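Local coordinates for protein glucanase (Clostridium thermocellum, PDB 5GXX) that probably hydrolyses internal beta-1,4-glucosidic bonds of cellulose, as a family 9 endoglucanase of the cellulosome, at residues A305-E308 against A309-F313; Q335-A339 against L340-P344. The protein carries 1 engineered substitution. One frame throughout, in Å; residues are numbered along the deposited sequence.

Contact 1: residues A305-E308 against A309-F313; sequences ATTE and AFLAF
Leu311 lies against the end of Glu308, three residues, a little less than one helical turn, further on. Its CD2 comes to 4.1 Å from OE2 of Glu308, and the two side chains cross obliquely. The other methyl, CD1, reaches back to Thr307 and sits 3.6 Å from Thr307 O. The chain of Glu308 bends at chi2 (-65°), and the carboxylate ends beside Leu311 CD2. The carboxylate is buried but has partners: OE2 accepts a hydrogen bond from His243 N, and OE1 has a weak one with His272 NE2. Phe310 has CG anti to the backbone N (chi1 -177°), and its ring leads away from the preceding turn. Only its CB stays near, 3.3 Å from Thr307 O. The ring meets Trp70 edge-to-face. Ala309 CB rests 3.4 Å from Thr306 O, and Ala312 CB 3.4 Å from Glu308 O. Four i to i+4 backbone bonds join the two segments, the shortest from Ala312 N to Glu308 O at 2.8 Å. Thr306 OG1 and Thr307 OG1 also turn back to the helix, to the carbonyls of Leu302 and Arg303. This is regular alpha-helix, a buried part of helix 301-318 in the (alpha/alpha)6 barrel typical of glycoside hydrolase family 9.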
loop_
_atom_site.group_PDB
_atom_site.type_symbol
_atom_site.label_atom_id
_atom_site.label_comp_id
_atom_site.label_asym_id
_atom_site.label_seq_id
_atom_site.Cartn_x
_atom_site.Cartn_y
_atom_site.Cartn_z
ATOM N N ALA A 305 -22.556 -18.163 39.546
ATOM C CA ALA A 305 -23.819 -18.527 40.200
ATOM C C ALA A 305 -24.130 -20.006 39.977
ATOM O O ALA A 305 -24.533 -20.696 40.926
ATOM C CB ALA A 305 -24.949 -17.630 39.731
ATOM N N THR A 306 -23.859 -20.508 38.774
ATOM C CA THR A 306 -24.086 -21.925 38.504
ATOM C C THR A 306 -23.087 -22.852 39.199
ATOM O O THR A 306 -23.428 -23.995 39.502
ATOM C CB THR A 306 -24.149 -22.239 36.999
ATOM O OG1 THR A 306 -22.904 -21.912 36.367
ATOM C CG2 THR A 306 -25.245 -21.458 36.344
ATOM N N THR A 307 -21.874 -22.366 39.449
ATOM C CA THR A 307 -20.878 -23.138 40.211
ATOM C C THR A 307 -21.324 -23.229 41.666
ATOM O O THR A 307 -21.297 -24.311 42.281
ATOM C CB THR A 307 -19.463 -22.512 40.100
ATOM O OG1 THR A 307 -19.070 -22.502 38.719
ATOM C CG2 THR A 307 -18.452 -23.329 40.931
ATOM N N GLU A 308 -21.792 -22.103 42.204
ATOM C CA GLU A 308 -22.308 -22.089 43.584
ATOM C C GLU A 308 -23.542 -22.970 43.684
ATOM O O GLU A 308 -23.740 -23.604 44.726
ATOM C CB GLU A 308 -22.586 -20.663 44.060
ATOM C CG GLU A 308 -21.293 -19.878 44.258
ATOM C CD GLU A 308 -20.452 -20.461 45.383
ATOM O OE1 GLU A 308 -21.033 -20.908 46.403
ATOM O OE2 GLU A 308 -19.200 -20.501 45.294
ATOM N N ALA A 309 -24.355 -23.033 42.624
ATOM C CA ALA A 309 -25.486 -23.968 42.614
ATOM C C ALA A 309 -24.999 -25.404 42.830
ATOM O O ALA A 309 -25.561 -26.126 43.656
ATOM C CB ALA A 309 -26.341 -23.841 41.337
ATOM N N PHE A 310 -23.926 -25.801 42.148
ATOM C CA PHE A 310 -23.366 -27.138 42.371
ATOM C C PHE A 310 -22.920 -27.347 43.804
ATOM O O PHE A 310 -23.283 -28.356 44.405
ATOM C CB PHE A 310 -22.229 -27.398 41.383
ATOM C CG PHE A 310 -21.626 -28.779 41.483
ATOM C CD1 PHE A 310 -22.438 -29.909 41.455
ATOM C CD2 PHE A 310 -20.253 -28.942 41.591
ATOM C CE1 PHE A 310 -21.898 -31.181 41.526
ATOM C CE2 PHE A 310 -19.696 -30.219 41.674
ATOM C CZ PHE A 310 -20.519 -31.343 41.637
ATOM N N LEU A 311 -22.164 -26.408 44.362
ATOM C CA LEU A 311 -21.734 -26.549 45.752
ATOM C C LEU A 311 -22.906 -26.646 46.720
ATOM O O LEU A 311 -22.869 -27.438 47.670
ATOM C CB LEU A 311 -20.870 -25.367 46.169
ATOM C CG LEU A 311 -19.357 -25.533 46.002
ATOM C CD1 LEU A 311 -18.955 -25.741 44.546
ATOM C CD2 LEU A 311 -18.604 -24.350 46.595
ATOM N N ALA A 312 -23.942 -25.838 46.466
ATOM C CA ALA A 312 -25.140 -25.829 47.304
ATOM C C ALA A 312 -25.893 -27.155 47.235
ATOM O O ALA A 312 -26.324 -27.657 48.279
ATOM C CB ALA A 312 -26.042 -24.644 46.941
ATOM N N PHE A 313 -26.008 -27.740 46.044
ATOM C CA PHE A 313 -26.635 -29.056 45.912
ATOM C C PHE A 313 -25.829 -30.101 46.692
ATOM O O PHE A 313 -26.402 -30.919 47.417
ATOM C CB PHE A 313 -26.722 -29.507 44.443
ATOM C CG PHE A 313 -27.840 -28.891 43.624
ATOM C CD1 PHE A 313 -29.158 -28.812 44.074
ATOM C CD2 PHE A 313 -27.568 -28.463 42.332
ATOM C CE1 PHE A 313 -30.162 -28.266 43.279
ATOM C CE2 PHE A 313 -28.566 -27.954 41.497
ATOM C CZ PHE A 313 -29.874 -27.852 41.969
#

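Contact 2: residues Q335-A339 against L340-P344; sequences QIDYA and LGSNP
Helix 322-340 ends in a Schellman motif, with Gly341 at a phi of 146°, closed by Ser342 N to Asp337 O (2.8 Å) and Gly341 N to Tyr338 O; Asp337 O also takes Gly341 N.

Asn343 packs on the ring of Tyr338. Its CB lies 3.5 Å from the ring centroid, over the face, in a CH-pi contact. CG of Asn343 sits between the backbone N and the carbonyl carbon (chi1 58°). From there the amide reaches back to the helix end, where ND2 gives a 2.9 Å bond in the carbonyl plane of Tyr338 O. Gly341 N comes to the same oxygen from well above that plane. Pro344 CD lies 4.2 Å from Tyr338 CE2. A water bridges Asp337 OD2, at 2.8 Å, and Ser342 OG. Ile336 and Leu340 run side by side, with Ile336 CG2 4.0 Å from Leu340 CD1. Glycine suits position 341, because a CB would press on the preceding carbonyl oxygen. Ser342 then centres an inverse gamma turn.

Asp337 OD2 forms a salt bridge with Lys333 and OD1 a hydrogen bond with Tyr7 OH; Ser342 OG hydrogen-bonds Tyr5 OH. Asn343 ND2 also bonds to Arg347 O, and Tyr338 OH to Asp396 OD1. Ile336 faces helices 301-318 and 412-429, Leu340 touches Phe418 of the latter, and the loop from Gly341 runs on towards helix 364-367.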
loop_
_atom_site.group_PDB
_atom_site.type_symbol
_atom_site.label_atom_id
_atom_site.label_comp_id
_atom_site.label_asym_id
_atom_site.label_seq_id
_atom_site.Cartn_x
_atom_site.Cartn_y
_atom_site.Cartn_z
ATOM N N GLN A 335 -30.762 -20.697 40.455
ATOM C CA GLN A 335 -29.689 -20.162 39.612
ATOM C C GLN A 335 -29.549 -20.915 38.294
ATOM O O GLN A 335 -29.353 -20.308 37.241
ATOM C CB GLN A 335 -28.344 -20.162 40.346
ATOM C CG GLN A 335 -28.389 -19.350 41.640
ATOM C CD GLN A 335 -28.859 -17.926 41.427
ATOM O OE1 GLN A 335 -28.146 -17.109 40.842
ATOM N NE2 GLN A 335 -30.047 -17.619 41.919
ATOM N N ILE A 336 -29.661 -22.237 38.346
ATOM C CA ILE A 336 -29.647 -22.995 37.108
ATOM C C ILE A 336 -30.835 -22.605 36.221
ATOM O O ILE A 336 -30.680 -22.388 35.022
ATOM C CB ILE A 336 -29.625 -24.526 37.379
ATOM C CG1 ILE A 336 -28.396 -24.937 38.215
ATOM C CG2 ILE A 336 -29.745 -25.296 36.050
ATOM C CD1 ILE A 336 -27.053 -24.458 37.662
ATOM N N ASP A 337 -32.015 -22.495 36.841
ATOM C CA ASP A 337 -33.208 -22.184 36.038
ATOM C C ASP A 337 -33.110 -20.800 35.415
ATOM O O ASP A 337 -33.541 -20.602 34.280
ATOM C CB ASP A 337 -34.520 -22.332 36.830
ATOM C CG ASP A 337 -34.847 -23.789 37.161
ATOM O OD1 ASP A 337 -34.185 -24.705 36.627
ATOM O OD2 ASP A 337 -35.765 -23.991 37.996
ATOM N N TYR A 338 -32.495 -19.850 36.125
ATOM C CA TYR A 338 -32.258 -18.536 35.533
ATOM C C TYR A 338 -31.439 -18.669 34.256
ATOM O O TYR A 338 -31.792 -18.126 33.215
ATOM C CB TYR A 338 -31.565 -17.586 36.520
ATOM C CG TYR A 338 -31.429 -16.167 36.011
ATOM C CD1 TYR A 338 -30.573 -15.867 34.961
ATOM C CD2 TYR A 338 -32.192 -15.131 36.539
ATOM C CE1 TYR A 338 -30.441 -14.573 34.469
ATOM C CE2 TYR A 338 -32.064 -13.834 36.060
ATOM C CZ TYR A 338 -31.160 -13.556 35.048
ATOM O OH TYR A 338 -31.028 -12.297 34.498
ATOM N N ALA A 339 -30.355 -19.439 34.320
ATOM C CA ALA A 339 -29.505 -19.655 33.140
ATOM C C ALA A 339 -30.228 -20.303 31.956
ATOM O O ALA A 339 -29.882 -20.063 30.794
ATOM C CB ALA A 339 -28.299 -20.493 33.547
ATOM N N LEU A 340 -31.235 -21.127 32.254
ATOM C CA LEU A 340 -31.955 -21.885 31.215
ATOM C C LEU A 340 -33.179 -21.163 30.676
ATOM O O LEU A 340 -33.718 -21.568 29.637
ATOM C CB LEU A 340 -32.352 -23.268 31.750
ATOM C CG LEU A 340 -31.229 -24.205 32.214
ATOM C CD1 LEU A 340 -31.733 -25.575 32.645
ATOM C CD2 LEU A 340 -30.137 -24.409 31.151
ATOM N N GLY A 341 -33.616 -20.109 31.362
ATOM C CA GLY A 341 -34.692 -19.270 30.845
ATOM C C GLY A 341 -35.648 -18.666 31.855
ATOM O O GLY A 341 -36.577 -17.970 31.450
ATOM N N SER A 342 -35.433 -18.918 33.144
ATOM C CA SER A 342 -36.276 -18.326 34.192
ATOM C C SER A 342 -35.767 -16.947 34.587
ATOM O O SER A 342 -35.172 -16.765 35.658
ATOM C CB SER A 342 -36.367 -19.234 35.414
ATOM O OG SER A 342 -36.976 -20.461 35.038
ATOM N N ASN A 343 -36.020 -15.988 33.705
ATOM C CA ASN A 343 -35.447 -14.658 33.848
ATOM C C ASN A 343 -36.370 -13.665 33.148
ATOM O O ASN A 343 -37.379 -14.084 32.576
ATOM C CB ASN A 343 -34.007 -14.682 33.301
ATOM C CG ASN A 343 -33.936 -15.113 31.854
ATOM O OD1 ASN A 343 -34.590 -14.521 30.990
ATOM N ND2 ASN A 343 -33.132 -16.129 31.570
ATOM N N PRO A 344 -36.081 -12.357 33.235
ATOM C CA PRO A 344 -37.094 -11.410 32.755
ATOM C C PRO A 344 -37.318 -11.479 31.257
ATOM O O PRO A 344 -38.362 -11.004 30.815
ATOM C CB PRO A 344 -36.479 -10.058 33.110
ATOM C CG PRO A 344 -35.797 -10.367 34.413
ATOM C CD PRO A 344 -35.115 -11.690 34.123
HETATM O O HOH W 1 -37.929 -22.283 37.282
#

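Overall arrangement
Contact 1 lies in helix 301-318 and contact 2 at the end of helix 322-340, the next helix in the chain. Their centres are 14 Å apart, and the two helices touch directly. Ile336 CD1 is shared between two side chains of contact 1: it lies 3.7 Å from Thr306 CB and 3.8 Å from Ala309 CB. Nearby, Ala305 CB packs 3.4 Å from Gln335 OE1. Both contacts also meet helix 412-429, so three helices close on one another here. Neither contact supplies a calcium ligand. The side chain of Glu308 is about 14 Å from a bound calcium ion.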